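Separin (Saccharomyces cerevisiae, PDB 5U1T) cleaves the cohesin subunit Scc1 as a caspase-like cysteine protease at the onset of anaphase, releasing sister chromatids, and is held inactive by securin for most of the cell cycle. Local coordinates at residues A[530-535]-A[601-606]; A[576-581]-A[609-614]; A[623-628]-A[656-661]; A[629-634]-A[640-645]; A[647-652]-A[663-668]. All coordinates share one frame; numbering follows the deposited sequence.

Interaction 1: A[530-535]-A[601-606]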
# COMPACT_ATOMS: atom_id res chain seq x y z
N CYS A 530 26.48 1.94 3.95
CA CYS A 530 25.53 2.47 2.97
C CYS A 530 24.15 1.82 3.04
O CYS A 530 23.12 2.49 2.99
CB CYS A 530 26.10 2.28 1.56
SG CYS A 530 27.52 3.30 1.24
N SER A 531 24.15 0.50 3.14
CA SER A 531 22.92 -0.26 3.20
C SER A 531 22.14 0.09 4.43
O SER A 531 20.91 0.14 4.39
CB SER A 531 23.21 -1.76 3.16
OG SER A 531 23.79 -2.09 1.91
N LEU A 532 22.85 0.35 5.52
CA LEU A 532 22.23 0.73 6.78
C LEU A 532 21.66 2.14 6.68
O LEU A 532 20.64 2.45 7.28
CB LEU A 532 23.23 0.64 7.95
CG LEU A 532 23.35 -0.64 8.80
CD1 LEU A 532 22.06 -0.93 9.54
CD2 LEU A 532 23.66 -1.83 7.95
N ARG A 533 22.32 2.99 5.89
CA ARG A 533 22.00 4.42 5.86
C ARG A 533 21.01 4.84 4.80
O ARG A 533 20.48 5.94 4.87
CB ARG A 533 23.27 5.22 5.62
CG ARG A 533 24.23 5.18 6.75
CD ARG A 533 24.79 6.55 6.91
NE ARG A 533 24.28 7.16 8.13
CZ ARG A 533 24.56 8.39 8.51
NH1 ARG A 533 25.33 9.17 7.76
NH2 ARG A 533 24.05 8.84 9.64
N GLY A 534 20.79 3.99 3.81
CA GLY A 534 19.99 4.36 2.65
C GLY A 534 20.69 5.40 1.81
O GLY A 534 20.04 6.19 1.12
N ILE A 535 22.01 5.42 1.86
CA ILE A 535 22.79 6.36 1.06
C ILE A 535 23.88 5.60 0.34
O ILE A 535 24.56 4.80 0.93
CB ILE A 535 23.42 7.46 1.93
CG1 ILE A 535 22.34 8.20 2.73
CG2 ILE A 535 24.23 8.42 1.07
CD1 ILE A 535 21.35 8.98 1.87
N SER A 601 22.21 -13.59 10.72
CA SER A 601 22.26 -12.17 11.05
C SER A 601 20.94 -11.48 11.03
O SER A 601 20.03 -11.89 10.36
CB SER A 601 23.22 -11.40 10.14
OG SER A 601 23.63 -12.12 8.99
N SER A 602 20.84 -10.38 11.74
CA SER A 602 19.65 -9.58 11.69
C SER A 602 19.79 -8.79 10.44
O SER A 602 18.82 -8.37 9.86
CB SER A 602 19.56 -8.68 12.89
OG SER A 602 20.41 -7.58 12.77
N PHE A 603 21.01 -8.59 10.03
CA PHE A 603 21.27 -7.92 8.77
C PHE A 603 20.66 -8.73 7.62
O PHE A 603 20.10 -8.17 6.67
CB PHE A 603 22.78 -7.76 8.61
CG PHE A 603 23.19 -7.03 7.38
CD1 PHE A 603 22.96 -5.67 7.25
CD2 PHE A 603 23.87 -7.69 6.37
CE1 PHE A 603 23.40 -4.98 6.14
CE2 PHE A 603 24.29 -7.01 5.24
CZ PHE A 603 24.05 -5.65 5.14
N GLU A 604 20.75 -10.05 7.71
CA GLU A 604 20.21 -10.87 6.65
C GLU A 604 18.68 -11.03 6.78
O GLU A 604 17.97 -10.95 5.78
CB GLU A 604 20.88 -12.24 6.63
CG GLU A 604 20.47 -13.03 5.43
CD GLU A 604 20.98 -14.43 5.48
OE1 GLU A 604 20.29 -15.32 4.94
OE2 GLU A 604 22.05 -14.66 6.08
N MET A 605 18.20 -11.24 8.01
CA MET A 605 16.77 -11.24 8.33
C MET A 605 16.02 -10.04 7.77
O MET A 605 14.98 -10.19 7.12
CB MET A 605 16.55 -11.27 9.84
CG MET A 605 17.06 -12.52 10.53
SD MET A 605 16.13 -13.93 9.89
CE MET A 605 17.30 -14.68 8.74
N ASP A 606 16.54 -8.86 8.05
CA ASP A 606 15.93 -7.63 7.58
C ASP A 606 16.01 -7.54 6.08
O ASP A 606 15.14 -6.96 5.46
CB ASP A 606 16.61 -6.41 8.19
CG ASP A 606 16.44 -6.34 9.68
OD1 ASP A 606 15.66 -7.15 10.25
OD2 ASP A 606 17.10 -5.46 10.29

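Interaction 2: A[576-581]-A[609-614]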
# COMPACT_ATOMS: atom_id res chain seq x y z
N THR A 576 16.45 -3.10 -11.74
CA THR A 576 17.54 -3.53 -12.58
C THR A 576 18.18 -4.80 -12.16
O THR A 576 18.41 -5.68 -12.95
CB THR A 576 18.69 -2.53 -12.53
OG1 THR A 576 18.18 -1.21 -12.59
CG2 THR A 576 19.61 -2.75 -13.68
N ASN A 577 18.50 -4.86 -10.90
CA ASN A 577 19.20 -6.04 -10.37
C ASN A 577 18.36 -6.98 -9.54
O ASN A 577 18.89 -7.96 -9.01
CB ASN A 577 20.39 -5.61 -9.53
CG ASN A 577 21.48 -5.00 -10.36
OD1 ASN A 577 21.85 -5.55 -11.41
ND2 ASN A 577 21.98 -3.85 -9.92
N LEU A 578 17.07 -6.68 -9.40
CA LEU A 578 16.19 -7.44 -8.51
C LEU A 578 16.21 -8.94 -8.78
O LEU A 578 16.36 -9.76 -7.87
CB LEU A 578 14.75 -6.92 -8.63
CG LEU A 578 13.73 -7.46 -7.63
CD1 LEU A 578 14.36 -7.71 -6.28
CD2 LEU A 578 12.58 -6.48 -7.48
N SER A 579 16.06 -9.29 -10.05
CA SER A 579 16.02 -10.68 -10.45
C SER A 579 17.39 -11.38 -10.29
O SER A 579 17.48 -12.48 -9.71
CB SER A 579 15.51 -10.75 -11.88
OG SER A 579 15.52 -12.09 -12.31
N LYS A 580 18.44 -10.74 -10.79
CA LYS A 580 19.83 -11.20 -10.60
C LYS A 580 20.11 -11.58 -9.14
O LYS A 580 20.54 -12.69 -8.87
CB LYS A 580 20.82 -10.12 -11.04
CG LYS A 580 21.92 -10.60 -11.98
CD LYS A 580 23.34 -10.21 -11.47
CE LYS A 580 24.44 -10.93 -12.30
NZ LYS A 580 25.87 -10.66 -11.87
N ILE A 581 19.83 -10.66 -8.21
CA ILE A 581 20.18 -10.89 -6.82
C ILE A 581 19.21 -11.80 -6.06
O ILE A 581 19.61 -12.44 -5.10
CB ILE A 581 20.34 -9.55 -6.03
CG1 ILE A 581 19.01 -8.86 -5.80
CG2 ILE A 581 21.30 -8.61 -6.75
CD1 ILE A 581 19.15 -7.50 -5.20
N LYS A 609 13.24 -9.83 4.47
CA LYS A 609 11.95 -9.15 4.58
C LYS A 609 11.83 -8.03 3.55
O LYS A 609 10.81 -7.92 2.87
CB LYS A 609 11.75 -8.61 6.00
CG LYS A 609 11.37 -9.69 7.00
CD LYS A 609 12.06 -9.53 8.35
CE LYS A 609 11.87 -8.14 8.95
NZ LYS A 609 12.09 -8.19 10.42
N MET A 610 12.89 -7.24 3.39
CA MET A 610 12.89 -6.15 2.42
C MET A 610 12.84 -6.66 0.96
O MET A 610 12.42 -5.94 0.05
CB MET A 610 14.10 -5.26 2.66
CG MET A 610 14.02 -3.86 2.09
SD MET A 610 12.37 -3.09 2.01
CE MET A 610 11.68 -3.20 3.69
N LEU A 611 13.27 -7.91 0.76
CA LEU A 611 13.42 -8.48 -0.58
C LEU A 611 12.09 -9.06 -1.05
O LEU A 611 11.69 -8.86 -2.20
CB LEU A 611 14.50 -9.58 -0.59
CG LEU A 611 14.78 -10.33 -1.90
CD1 LEU A 611 15.31 -9.38 -2.96
CD2 LEU A 611 15.75 -11.46 -1.67
N LEU A 612 11.46 -9.81 -0.15
CA LEU A 612 10.11 -10.32 -0.33
C LEU A 612 9.17 -9.16 -0.64
O LEU A 612 8.39 -9.21 -1.60
CB LEU A 612 9.64 -11.07 0.91
CG LEU A 612 10.26 -12.42 1.23
CD1 LEU A 612 9.65 -12.96 2.49
CD2 LEU A 612 10.05 -13.39 0.11
N CYS A 613 9.25 -8.11 0.18
CA CYS A 613 8.42 -6.94 -0.00
C CYS A 613 8.69 -6.20 -1.32
O CYS A 613 7.76 -5.68 -1.92
CB CYS A 613 8.61 -5.98 1.18
SG CYS A 613 7.92 -4.34 0.99
N TYR A 614 9.93 -6.17 -1.79
CA TYR A 614 10.18 -5.47 -3.05
C TYR A 614 9.85 -6.37 -4.24
O TYR A 614 9.51 -5.87 -5.31
CB TYR A 614 11.63 -5.01 -3.14
CG TYR A 614 11.89 -3.85 -4.08
CD1 TYR A 614 11.16 -2.67 -3.99
CD2 TYR A 614 12.90 -3.92 -5.03
CE1 TYR A 614 11.42 -1.59 -4.82
CE2 TYR A 614 13.18 -2.85 -5.87
CZ TYR A 614 12.42 -1.69 -5.76
OH TYR A 614 12.67 -0.61 -6.58

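Interaction 3: A[623-628]-A[656-661]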
# COMPACT_ATOMS: atom_id res chain seq x y z
N LEU A 623 9.47 -15.57 -8.66
CA LEU A 623 10.61 -15.46 -7.75
C LEU A 623 10.12 -15.45 -6.31
O LEU A 623 10.67 -16.13 -5.46
CB LEU A 623 11.43 -14.20 -8.06
CG LEU A 623 12.25 -14.32 -9.35
CD1 LEU A 623 12.95 -13.02 -9.70
CD2 LEU A 623 13.23 -15.45 -9.25
N SER A 624 9.07 -14.68 -6.05
CA SER A 624 8.48 -14.68 -4.72
C SER A 624 8.14 -16.09 -4.23
O SER A 624 8.48 -16.46 -3.11
CB SER A 624 7.24 -13.78 -4.69
OG SER A 624 7.60 -12.41 -4.63
N ILE A 625 7.50 -16.90 -5.08
CA ILE A 625 7.12 -18.25 -4.67
C ILE A 625 8.36 -19.10 -4.41
O ILE A 625 8.44 -19.82 -3.42
CB ILE A 625 6.20 -18.94 -5.74
CG1 ILE A 625 4.84 -18.24 -5.76
CG2 ILE A 625 5.96 -20.39 -5.43
CD1 ILE A 625 3.96 -18.62 -6.92
N GLU A 626 9.35 -18.99 -5.29
CA GLU A 626 10.51 -19.85 -5.18
C GLU A 626 11.36 -19.49 -3.95
O GLU A 626 11.80 -20.37 -3.20
CB GLU A 626 11.34 -19.75 -6.45
CG GLU A 626 12.62 -20.53 -6.34
CD GLU A 626 13.59 -20.15 -7.41
OE1 GLU A 626 13.14 -19.43 -8.35
OE2 GLU A 626 14.77 -20.56 -7.31
N LEU A 627 11.54 -18.19 -3.74
CA LEU A 627 12.18 -17.66 -2.55
C LEU A 627 11.46 -18.13 -1.31
O LEU A 627 12.08 -18.75 -0.44
CB LEU A 627 12.24 -16.13 -2.59
CG LEU A 627 12.83 -15.42 -1.37
CD1 LEU A 627 14.13 -16.08 -0.90
CD2 LEU A 627 13.09 -13.99 -1.70
N SER A 628 10.17 -17.82 -1.20
CA SER A 628 9.39 -18.17 -0.01
C SER A 628 9.45 -19.65 0.31
O SER A 628 9.61 -20.04 1.47
CB SER A 628 7.92 -17.77 -0.19
OG SER A 628 7.73 -16.43 0.20
N LEU A 656 -1.00 -14.42 -8.85
CA LEU A 656 -0.96 -15.26 -10.04
C LEU A 656 -2.28 -16.03 -10.25
O LEU A 656 -2.36 -16.96 -11.06
CB LEU A 656 0.23 -16.21 -9.99
CG LEU A 656 1.52 -15.46 -10.30
CD1 LEU A 656 2.73 -16.38 -10.31
CD2 LEU A 656 1.42 -14.69 -11.60
N TYR A 657 -3.31 -15.59 -9.52
CA TYR A 657 -4.64 -16.22 -9.51
C TYR A 657 -4.56 -17.74 -9.34
O TYR A 657 -5.32 -18.50 -9.92
CB TYR A 657 -5.44 -15.84 -10.77
CG TYR A 657 -5.96 -14.40 -10.72
CD1 TYR A 657 -5.17 -13.34 -11.17
CD2 TYR A 657 -7.21 -14.11 -10.20
CE1 TYR A 657 -5.63 -12.06 -11.12
CE2 TYR A 657 -7.67 -12.82 -10.14
CZ TYR A 657 -6.88 -11.80 -10.60
OH TYR A 657 -7.35 -10.49 -10.53
N MET A 658 -3.62 -18.17 -8.50
CA MET A 658 -3.56 -19.57 -8.12
C MET A 658 -4.44 -19.76 -6.90
O MET A 658 -3.95 -19.94 -5.79
CB MET A 658 -2.13 -20.00 -7.86
CG MET A 658 -1.15 -19.65 -8.97
SD MET A 658 0.45 -20.41 -8.62
CE MET A 658 1.50 -19.58 -9.79
N ILE A 659 -5.74 -19.70 -7.11
CA ILE A 659 -6.67 -19.67 -5.99
C ILE A 659 -6.59 -20.98 -5.20
O ILE A 659 -6.70 -20.97 -3.98
CB ILE A 659 -8.11 -19.37 -6.45
CG1 ILE A 659 -8.34 -17.87 -6.59
CG2 ILE A 659 -9.10 -19.80 -5.41
CD1 ILE A 659 -7.52 -17.22 -7.65
N ASP A 660 -6.38 -22.08 -5.91
CA ASP A 660 -6.19 -23.38 -5.27
C ASP A 660 -5.18 -23.31 -4.12
O ASP A 660 -5.50 -23.61 -2.97
CB ASP A 660 -5.74 -24.44 -6.28
CG ASP A 660 -6.92 -25.15 -6.98
OD1 ASP A 660 -8.09 -25.00 -6.56
OD2 ASP A 660 -6.65 -25.89 -7.97
N ASP A 661 -3.96 -22.89 -4.44
CA ASP A 661 -2.90 -22.90 -3.44
C ASP A 661 -3.08 -21.83 -2.39
O ASP A 661 -2.73 -22.02 -1.23
CB ASP A 661 -1.53 -22.74 -4.10
CG ASP A 661 -1.24 -23.85 -5.08
OD1 ASP A 661 -1.15 -25.02 -4.63
OD2 ASP A 661 -1.12 -23.55 -6.28

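Interaction 4: A[629-634]-A[640-645]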
# COMPACT_ATOMS: atom_id res chain seq x y z
N LEU A 629 9.30 -20.48 -0.72
CA LEU A 629 9.34 -21.92 -0.52
C LEU A 629 10.71 -22.30 0.01
O LEU A 629 10.83 -23.07 0.96
CB LEU A 629 9.02 -22.68 -1.81
CG LEU A 629 7.59 -22.64 -2.39
CD1 LEU A 629 7.51 -23.57 -3.57
CD2 LEU A 629 6.54 -22.98 -1.34
N CYS A 630 11.74 -21.73 -0.60
CA CYS A 630 13.09 -22.06 -0.21
C CYS A 630 13.38 -21.68 1.26
O CYS A 630 13.98 -22.45 2.00
CB CYS A 630 14.07 -21.37 -1.15
SG CYS A 630 15.76 -21.77 -0.74
N ILE A 631 12.93 -20.50 1.68
CA ILE A 631 13.00 -20.07 3.08
C ILE A 631 12.32 -21.07 4.01
O ILE A 631 12.92 -21.55 4.97
CB ILE A 631 12.34 -18.70 3.28
CG1 ILE A 631 13.16 -17.60 2.59
CG2 ILE A 631 12.14 -18.41 4.77
CD1 ILE A 631 12.44 -16.31 2.47
N LYS A 632 11.06 -21.39 3.70
CA LYS A 632 10.28 -22.31 4.51
C LYS A 632 10.89 -23.69 4.46
O LYS A 632 10.49 -24.58 5.20
CB LYS A 632 8.83 -22.37 4.04
CG LYS A 632 8.11 -21.03 4.03
CD LYS A 632 6.88 -21.10 3.10
CE LYS A 632 6.09 -22.38 3.33
NZ LYS A 632 5.57 -22.49 4.73
N SER A 633 11.84 -23.87 3.56
CA SER A 633 12.59 -25.10 3.48
C SER A 633 13.77 -25.08 4.48
O SER A 633 13.90 -25.98 5.31
CB SER A 633 13.07 -25.33 2.05
OG SER A 633 14.05 -26.34 1.99
N LYS A 634 14.59 -24.04 4.41
CA LYS A 634 15.71 -23.87 5.33
C LYS A 634 15.23 -23.34 6.68
O LYS A 634 15.82 -22.42 7.26
CB LYS A 634 16.76 -22.91 4.74
CG LYS A 634 17.10 -23.12 3.29
CD LYS A 634 17.80 -24.42 3.07
CE LYS A 634 18.31 -24.54 1.64
NZ LYS A 634 19.08 -25.81 1.44
N SER A 640 12.46 -17.84 12.27
CA SER A 640 11.96 -16.57 12.79
C SER A 640 11.32 -15.73 11.69
O SER A 640 10.48 -14.86 11.94
CB SER A 640 13.10 -15.77 13.46
OG SER A 640 13.87 -15.01 12.53
N ILE A 641 11.73 -16.00 10.46
CA ILE A 641 11.33 -15.18 9.34
C ILE A 641 10.21 -15.84 8.52
O ILE A 641 9.55 -15.18 7.74
CB ILE A 641 12.55 -14.92 8.45
CG1 ILE A 641 12.54 -13.51 7.92
CG2 ILE A 641 12.64 -15.91 7.30
CD1 ILE A 641 13.68 -13.32 6.99
N VAL A 642 10.00 -17.14 8.75
CA VAL A 642 9.01 -17.94 8.03
C VAL A 642 7.56 -17.38 8.08
O VAL A 642 6.81 -17.56 7.12
CB VAL A 642 9.01 -19.40 8.57
CG1 VAL A 642 7.83 -20.19 8.02
CG2 VAL A 642 10.30 -20.09 8.19
N PRO A 643 7.17 -16.69 9.17
CA PRO A 643 5.91 -15.93 9.06
C PRO A 643 5.86 -14.99 7.85
O PRO A 643 4.78 -14.74 7.30
CB PRO A 643 5.89 -15.12 10.36
CG PRO A 643 6.59 -16.00 11.34
CD PRO A 643 7.65 -16.76 10.56
N TYR A 644 7.01 -14.45 7.45
CA TYR A 644 7.03 -13.56 6.30
C TYR A 644 6.97 -14.35 5.02
O TYR A 644 6.34 -13.92 4.05
CB TYR A 644 8.27 -12.68 6.30
CG TYR A 644 8.23 -11.59 7.34
CD1 TYR A 644 8.61 -11.84 8.65
CD2 TYR A 644 7.85 -10.30 7.00
CE1 TYR A 644 8.59 -10.86 9.60
CE2 TYR A 644 7.83 -9.31 7.94
CZ TYR A 644 8.20 -9.59 9.24
OH TYR A 644 8.19 -8.60 10.19
N ALA A 645 7.64 -15.50 5.00
CA ALA A 645 7.60 -16.32 3.81
C ALA A 645 6.15 -16.77 3.60
O ALA A 645 5.67 -16.76 2.48
CB ALA A 645 8.54 -17.48 3.92

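Interaction 5: A[647-652]-A[663-668]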
# COMPACT_ATOMS: atom_id res chain seq x y z
N ASN A 647 3.13 -15.38 4.67
CA ASN A 647 2.33 -14.26 4.19
C ASN A 647 2.62 -13.92 2.73
O ASN A 647 1.70 -13.66 1.95
CB ASN A 647 2.56 -13.01 5.06
CG ASN A 647 2.03 -11.70 4.40
OD1 ASN A 647 2.57 -11.22 3.39
ND2 ASN A 647 1.01 -11.09 5.01
N TYR A 648 3.89 -13.88 2.35
CA TYR A 648 4.25 -13.39 1.02
C TYR A 648 4.03 -14.47 -0.04
O TYR A 648 3.84 -14.15 -1.22
CB TYR A 648 5.69 -12.86 1.00
CG TYR A 648 5.80 -11.42 1.43
CD1 TYR A 648 5.25 -10.40 0.66
CD2 TYR A 648 6.46 -11.06 2.61
CE1 TYR A 648 5.34 -9.08 1.03
CE2 TYR A 648 6.56 -9.73 2.99
CZ TYR A 648 6.00 -8.75 2.20
OH TYR A 648 6.08 -7.42 2.55
N LEU A 649 4.05 -15.73 0.37
CA LEU A 649 3.73 -16.82 -0.54
C LEU A 649 2.24 -16.75 -0.92
O LEU A 649 1.85 -16.99 -2.07
CB LEU A 649 4.08 -18.16 0.10
CG LEU A 649 3.85 -19.45 -0.67
CD1 LEU A 649 4.54 -19.44 -2.04
CD2 LEU A 649 4.35 -20.61 0.17
N LEU A 650 1.43 -16.41 0.08
CA LEU A 650 -0.01 -16.28 -0.08
C LEU A 650 -0.35 -15.18 -1.08
O LEU A 650 -1.13 -15.40 -2.02
CB LEU A 650 -0.67 -16.00 1.29
CG LEU A 650 -2.20 -15.93 1.32
CD1 LEU A 650 -2.78 -17.01 0.42
CD2 LEU A 650 -2.75 -16.04 2.75
N GLU A 651 0.24 -14.01 -0.90
CA GLU A 651 0.01 -12.88 -1.78
C GLU A 651 0.50 -13.18 -3.20
O GLU A 651 -0.07 -12.70 -4.16
CB GLU A 651 0.68 -11.62 -1.23
CG GLU A 651 0.21 -11.25 0.18
CD GLU A 651 -1.11 -10.47 0.20
OE1 GLU A 651 -1.05 -9.22 0.29
OE2 GLU A 651 -2.21 -11.10 0.14
N ALA A 652 1.54 -14.00 -3.33
CA ALA A 652 2.07 -14.35 -4.65
C ALA A 652 1.15 -15.32 -5.39
O ALA A 652 0.92 -15.17 -6.58
CB ALA A 652 3.47 -14.92 -4.53
N LEU A 663 -5.88 -20.98 -1.11
CA LEU A 663 -6.87 -21.39 -0.12
C LEU A 663 -6.27 -22.40 0.85
O LEU A 663 -6.60 -22.38 2.05
CB LEU A 663 -8.12 -21.93 -0.82
CG LEU A 663 -8.92 -20.91 -1.65
CD1 LEU A 663 -10.03 -21.57 -2.46
CD2 LEU A 663 -9.49 -19.80 -0.76
N MET A 664 -5.38 -23.27 0.36
CA MET A 664 -4.65 -24.20 1.22
C MET A 664 -3.87 -23.39 2.22
O MET A 664 -3.86 -23.67 3.42
CB MET A 664 -3.72 -25.10 0.41
CG MET A 664 -4.44 -26.10 -0.52
SD MET A 664 -3.39 -26.96 -1.72
CE MET A 664 -2.08 -27.63 -0.67
N MET A 665 -3.24 -22.35 1.70
CA MET A 665 -2.51 -21.38 2.50
C MET A 665 -3.41 -20.75 3.56
O MET A 665 -3.06 -20.74 4.73
CB MET A 665 -1.92 -20.30 1.58
CG MET A 665 -0.60 -19.71 2.00
SD MET A 665 0.74 -20.90 1.98
CE MET A 665 0.36 -21.89 0.54
N LYS A 666 -4.57 -20.23 3.14
CA LYS A 666 -5.50 -19.56 4.05
C LYS A 666 -5.81 -20.39 5.27
O LYS A 666 -5.55 -19.97 6.39
CB LYS A 666 -6.83 -19.21 3.36
CG LYS A 666 -8.00 -18.92 4.35
CD LYS A 666 -9.31 -18.55 3.63
CE LYS A 666 -10.39 -18.03 4.58
NZ LYS A 666 -11.53 -17.38 3.82
N ASN A 667 -6.39 -21.57 5.06
CA ASN A 667 -6.98 -22.31 6.17
C ASN A 667 -5.94 -22.99 7.03
O ASN A 667 -6.21 -23.28 8.19
CB ASN A 667 -7.99 -23.33 5.65
CG ASN A 667 -9.25 -22.66 5.10
OD1 ASN A 667 -9.35 -22.38 3.90
ND2 ASN A 667 -10.20 -22.36 5.99
N GLN A 668 -4.75 -23.24 6.49
CA GLN A 668 -3.66 -23.73 7.32
C GLN A 668 -3.28 -22.63 8.30
O GLN A 668 -3.38 -22.80 9.52
CB GLN A 668 -2.46 -24.17 6.49
CG GLN A 668 -2.68 -25.48 5.73
CD GLN A 668 -2.93 -26.68 6.65
OE1 GLN A 668 -2.16 -26.94 7.58
NE2 GLN A 668 -4.01 -27.42 6.37

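Interaction 1: A[530-535]-A[601-606]
Ser-531 OG is hydrogen-bonded to the main-chain O of Met-527, one turn earlier in its own helix, so its polar end is engaged there while its CB faces Phe-603. No hydrogen bond joins 530-535 to 601-606, and the evidence for the contact is carbon against carbon. CD2 of Leu-532 lies 3.6 Å from CE1 of Phe-603 and 4.0 Å from its CD1. The methyl therefore comes obliquely to the CD1-CE1 flank of the ring. CB of Ser-531 is more distant, 4.4 Å from CE1 of Phe-603, and comes to the ring edge close to its plane. Phe-603 reaches this position because its CG stands anti to the backbone N (chi1 -178°), which sends the ring out from its helix. The ring spans most of the gap, the nearest CA atoms, of Leu-532 and Phe-603, being 8.9 Å apart. It also meets Phe-474, their planes at about 25°, and an aromatic side chain of another protein's chain, probably securin. That chain additionally hydrogen-bonds Phe-603 O and Leu-532 O. The result is a small apolar contact between helices 523-533 and 602-617 of the helical domain, beside a bound partner chain and consistent with an alpha-solenoid-like array of helices.

Interaction 2: A[576-581]-A[609-614]
Leu-578 and Tyr-614 have the closest CA atoms, 8.4 Å apart, where the first turn of helix 578-590 meets the C-terminal half of helix 602-617, the two segments running in broadly opposite senses. This is helix-on-helix packing within the alpha-helical region of separase, with 27 residues between the segments and no strand among them. One side chain does the joining: Leu-578 points toward the other helix and spreads its two methyls over two partners. Leu-611 and Tyr-614, three residues apart, lie on the same face of helix 602-617 and can receive both branches at once. The first branch, CD1 of Leu-578, lies 3.8 Å from CD1 of Leu-611, whose CG is anti to its own backbone N (chi1 178°), which brings that methyl across the gap. Nearby, Leu-566 of helix 557-572 packs against Leu-611, and Phe-620 against Leu-578. Tyr-614 carries its hydroxyl past the leucine, and OH is hydrogen-bonded to O of Leu-574, just before the first segment. That bond fixes the far end of the ring against the chain that leads into helix 578-590. The second branch, CD2 of Leu-578, approaches the ring obliquely, 3.6 Å from CD2 and 4.0 Å from CE2 of Tyr-614, and lies 3.8 Å from the same residue's main-chain O.

Interaction 3: A[623-628]-A[656-661]
Apolar contacts come first, and all of them run through one atom, CD1 of Ile-625. It lies 3.9 Å from CE of Met-658, the two side chains reaching toward each other tip to tip. The methionine chain is extended beyond CG (chi2 -172°, chi3 -168°), which carries its terminal methyl this far from the backbone. The same isoleucine methyl is 4.2 Å from CD1 of Leu-656. The backbones remain well separated, the nearest CA atoms, Ile-625 and Leu-656, being 10.2 Å apart. Backbone bonds shape the second partner. Tyr-657, with positive phi (48°), is the C-prime residue of a Schellman motif closing helix 642-655, in which Met-658 N bonds to Tyr-653 O. An inverse gamma turn centred on Met-658 follows, with a weak bond from Ile-659 N to Tyr-657 O. Around this turn Leu-656 and Met-658 point toward 623-628. The side chain of Tyr-653 touches Ile-625 and Met-658 as well. Polar bonds across the two segments are absent. With 74 Å² buried and only methyl tips meeting, the contact probably draws its stability from excluding water and imposes little directional constraint.

Interaction 4: A[629-634]-A[640-645]
Ile-641, whose CG2 meets Ile-631, also sets its carbonyl O at the edge of the Tyr-644 ring, in the ring plane; the end of that ring leads away from 629-634, and Lys-609 packs on it. The side chains facing 629-634 are aliphatic instead. CG2 of Ile-631 is 3.6 Å from CG2 of Ile-641, the two side chains crossing at about a right angle. That same CG2 of Ile-631 lies 3.8 Å from CB of Ala-645, so a single methyl serves both ends of the turn 641-645. It is directed there by standing anti to the backbone N of Ile-631. Lys-632 adds its aliphatic part: its CG is 3.6 Å from CB of Ala-645 and 4.1 Å from CG1 of Val-642. Bends at chi3 (46°) and chi4 (60°) fold the lysine's end round to a salt bridge with Asp-646. The backbones run close, the nearest CA atoms, of Lys-632 and Val-642, being 5.8 Å apart. The segments run antiparallel, the two arms of a helical hairpin joined through the short helix 635-638. Helix 602-617 lies against it through Val-608, helix 578-590 through Leu-590 on Ile-631, and helix 680-689 through Leu-685 on Tyr-644.

Interaction 5: A[647-652]-A[663-668]
Met-665 packs closely against Leu-650 and more loosely against Leu-649. On the tight side, CB of Met-665 is 3.6 Å from CD1 of Leu-650, and CG of Met-665 lies 3.8 Å from both CB and CD1 of that leucine. The two side chains slide past each other in opposite directions, so the overlap runs along their lengths rather than at their ends. It coincides with the nearest approach of the backbones, 6.2 Å between the CA atoms of Leu-650 and Met-665. The looser part begins where the methionine turns. The bend at chi2 (65°) places the sulfur near Leu-649, with SD of Met-665 4.0 Å from CD2 of Leu-649 and the side chains crossing at about a right angle. Leu-649 is also packed by Ser-628 and Leu-629 of helix 621-633. Away from Met-665 the second helix has exposed residues, Met-664 and Gln-668, and the end of Lys-666 leads off to a cation-pi contact with Trp-696 and a hydrogen bond to Leu-695 O. No hydrogen bond links the two segments, which together bury 179 Å². Their opposite directions and a connection of three residues, 656-658, identify helices 642-655 and 659-672 as an antiparallel helical hairpin, consistent with an alpha-solenoid-like arrangement of the helical domain.

How the interactions relate
From the N terminus, interaction 1 closes a long loop by bringing helix 523-533 to helix 602-617. Interaction 2 crosses it, since 576-581 lies within that loop while 609-614 lies beyond it on the same helix 602-617. Interaction 3 then opens on helix 621-633 and closes after helix 642-655, enclosing the short hairpin of interaction 4. Interaction 5 starts inside interaction 3 and ends past it, so those two cross, their centres about 8 Å apart. Side chains connect the groups: Leu-611 and Leu-612 pack on Leu-627 between interactions 2 and 3, and Cys-613 on Tyr-648 between 2 and 5. Together they tie successive helices from 523-533 to 659-672 together.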